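Local atomic coordinates of probable GTP-binding protein EngB (PDB entry 2CXX), a protein that binds guanine nucleotides as a probable GTPase of the EngB family and is predicted to be needed for normal cell division and septation. Residues A[128-133]-A[163-168]. Residues are numbered along the deposited sequence; the frame is centred on the assembly and turned at random.
With GDP (guanosine-5'-diphosphate), chain D.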
loop_
_atom_site.group_PDB
_atom_site.type_symbol
_atom_site.label_atom_id
_atom_site.label_comp_id
_atom_site.label_asym_id
_atom_site.label_seq_id
_atom_site.Cartn_x
_atom_site.Cartn_y
_atom_site.Cartn_z
ATOM N N ALA A 128 4.800 2.964 1.374
ATOM C CA ALA A 128 4.618 3.930 2.470
ATOM C C ALA A 128 4.722 3.091 3.767
ATOM O O ALA A 128 3.855 2.279 4.044
ATOM C CB ALA A 128 3.223 4.581 2.389
ATOM N N VAL A 129 5.785 3.276 4.540
ATOM C CA VAL A 129 5.975 2.509 5.765
ATOM C C VAL A 129 5.317 3.325 6.892
ATOM O O VAL A 129 5.915 4.203 7.512
ATOM C CB VAL A 129 7.465 2.249 5.995
ATOM C CG1 VAL A 129 7.608 1.380 7.265
ATOM C CG2 VAL A 129 8.066 1.500 4.727
ATOM N N ASN A 130 4.068 2.986 7.159
ATOM C CA ASN A 130 3.253 3.751 8.072
ATOM C C ASN A 130 3.404 3.320 9.515
ATOM O O ASN A 130 3.946 2.251 9.813
ATOM C CB ASN A 130 1.780 3.661 7.629
ATOM C CG ASN A 130 0.901 4.741 8.274
ATOM O OD1 ASN A 130 1.357 5.855 8.474
ATOM N ND2 ASN A 130 -0.363 4.430 8.556
ATOM N N LYS A 131 2.926 4.196 10.378
ATOM C CA LYS A 131 2.940 4.033 11.846
ATOM C C LYS A 131 4.351 4.190 12.375
ATOM O O LYS A 131 4.775 3.553 13.346
ATOM C CB LYS A 131 2.351 2.695 12.274
ATOM C CG LYS A 131 0.925 2.481 11.654
ATOM C CD LYS A 131 0.142 1.399 12.393
ATOM C CE LYS A 131 -1.269 1.115 11.780
ATOM N NZ LYS A 131 -1.833 -0.147 12.405
ATOM N N LEU A 132 5.071 5.100 11.746
ATOM C CA LEU A 132 6.442 5.316 12.153
ATOM C C LEU A 132 6.592 5.627 13.650
ATOM O O LEU A 132 7.619 5.306 14.294
ATOM C CB LEU A 132 6.998 6.467 11.325
ATOM C CG LEU A 132 8.410 6.936 11.609
ATOM C CD1 LEU A 132 9.354 5.728 11.573
ATOM C CD2 LEU A 132 8.791 7.989 10.554
ATOM N N ASP A 133 5.555 6.250 14.205
ATOM C CA ASP A 133 5.552 6.622 15.610
ATOM C C ASP A 133 5.591 5.403 16.558
ATOM O O ASP A 133 5.870 5.541 17.750
ATOM C CB ASP A 133 4.312 7.500 15.860
ATOM C CG ASP A 133 3.026 6.832 15.422
ATOM O OD1 ASP A 133 2.794 6.709 14.197
ATOM O OD2 ASP A 133 2.232 6.452 16.305
ATOM N N ILE A 163 6.438 7.047 7.131
ATOM C CA ILE A 163 5.545 8.180 7.445
ATOM C C ILE A 163 4.715 7.847 8.698
ATOM O O ILE A 163 4.712 6.704 9.180
ATOM C CB ILE A 163 4.489 8.384 6.300
ATOM C CG1 ILE A 163 3.809 7.025 6.045
ATOM C CG2 ILE A 163 5.152 8.764 4.955
ATOM C CD1 ILE A 163 2.607 7.080 5.162
ATOM N N SER A 164 4.050 8.867 9.234
ATOM C CA SER A 164 3.011 8.633 10.244
ATOM C C SER A 164 1.786 9.358 9.690
ATOM O O SER A 164 1.726 10.572 9.736
ATOM C CB SER A 164 3.296 9.209 11.631
ATOM O OG SER A 164 2.120 9.054 12.433
ATOM N N ALA A 165 0.825 8.603 9.145
ATOM C CA ALA A 165 -0.393 9.176 8.618
ATOM C C ALA A 165 -1.188 9.796 9.776
ATOM O O ALA A 165 -1.977 10.756 9.560
ATOM C CB ALA A 165 -1.260 8.082 7.935
ATOM N N LYS A 166 -0.987 9.249 10.970
ATOM C CA LYS A 166 -1.699 9.739 12.139
ATOM C C LYS A 166 -1.272 11.136 12.515
ATOM O O LYS A 166 -2.118 11.986 12.690
ATOM C CB LYS A 166 -1.487 8.846 13.360
ATOM C CG LYS A 166 -2.064 9.417 14.678
ATOM C CD LYS A 166 -2.165 8.333 15.724
ATOM C CE LYS A 166 -3.163 8.710 16.871
ATOM N NZ LYS A 166 -3.403 7.537 17.780
ATOM N N PHE A 167 0.030 11.329 12.673
ATOM C CA PHE A 167 0.558 12.626 13.085
ATOM C C PHE A 167 1.058 13.518 11.971
ATOM O O PHE A 167 1.318 14.709 12.178
ATOM C CB PHE A 167 1.658 12.404 14.106
ATOM C CG PHE A 167 1.186 11.731 15.334
ATOM C CD1 PHE A 167 1.261 10.359 15.453
ATOM C CD2 PHE A 167 0.632 12.467 16.374
ATOM C CE1 PHE A 167 0.806 9.704 16.591
ATOM C CE2 PHE A 167 0.166 11.828 17.522
ATOM C CZ PHE A 167 0.256 10.440 17.636
ATOM N N GLY A 168 1.205 12.965 10.774
ATOM C CA GLY A 168 1.638 13.795 9.675
ATOM C C GLY A 168 3.109 13.708 9.291
ATOM O O GLY A 168 3.513 14.270 8.266
HETATM P PB GDP D . -7.093 1.092 6.700
HETATM O O1B GDP D . -7.929 -0.077 7.099
HETATM O O2B GDP D . -5.662 0.619 6.222
HETATM O O3B GDP D . -7.757 2.204 5.915
HETATM O O3A GDP D . -6.737 1.799 8.076
HETATM P PA GDP D . -7.173 3.111 8.877
HETATM O O1A GDP D . -6.728 4.317 8.147
HETATM O O2A GDP D . -8.726 3.110 9.125
HETATM O "O5'" GDP D . -6.273 3.065 10.203
HETATM C "C5'" GDP D . -6.487 1.888 10.921
HETATM C "C4'" GDP D . -6.016 2.069 12.370
HETATM O "O4'" GDP D . -4.579 2.482 12.389
HETATM C "C3'" GDP D . -6.669 3.148 13.164
HETATM O "O3'" GDP D . -7.118 3.005 14.518
HETATM C "C2'" GDP D . -5.842 4.413 12.847
HETATM O "O2'" GDP D . -5.973 5.377 13.959
HETATM C "C1'" GDP D . -4.451 3.800 13.036
HETATM N N9 GDP D . -3.369 4.516 12.344
HETATM C C8 GDP D . -3.324 4.961 11.004
HETATM N N7 GDP D . -2.191 5.529 10.771
HETATM C C5 GDP D . -1.432 5.501 11.912
HETATM C C6 GDP D . -0.126 5.951 12.274
HETATM O O6 GDP D . 0.585 6.515 11.502
HETATM N N1 GDP D . 0.331 5.728 13.569
HETATM C C2 GDP D . -0.457 5.095 14.488
HETATM N N2 GDP D . 0.038 4.905 15.758
HETATM N N3 GDP D . -1.673 4.669 14.180
HETATM C C4 GDP D . -2.188 4.853 12.912
#
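Ile-163 and Leu-132 join the two segments through their backbones. Ile-163 N donates to Val-129 O at 2.9 Å, extending the parallel pairing of strands 125-130 and 160-162. Leu-132 N then binds Ile-163 O at 3.0 Å, just past the strand end.

A side chain makes the next link. Asn-130 has CG anti to its backbone N (chi1 -164°), which brings the amide end close to the 163-168 loop. Its OD1 takes the N-H of Ala-165 at 2.9 Å, in the carbonyl plane, and its ND2 is held by Val-12 O of the P-loop.

Asp-133 reads the guanine edge. OD1 accepts from GDP N1 at 2.7 Å, nearly straight at 174°, and OD2 accepts from GDP N2, also at 2.7 Å. The edge of the Phe-167 ring meets Asp-133 OD2 at CE1. Ser-164 OG is 3.0 Å from Asp-133 OD1 and 3.1 Å from GDP O6. The same OG accepts from Phe-167 N, an ST motif. Lys-166 N donates to O6. The extended Lys-131 and Lys-166 chains flank the guanine on opposite faces; Lys-131 NZ forms a salt bridge with Asp-91.

Apolar packing completes the contact. Ile-163 CD1 meets Ala-128 CB at 3.8 Å, beside Leu-17 and Leu-174.

This is the base-specificity site of P-loop GTPases: the NKxD motif, Asn-130 to Asp-133, with the SAK loop, Ser-164 to Lys-166. The Lys-166 N-H facing O6 and the carboxylate facing N1 and N2 match guanine, and would disfavour adenine.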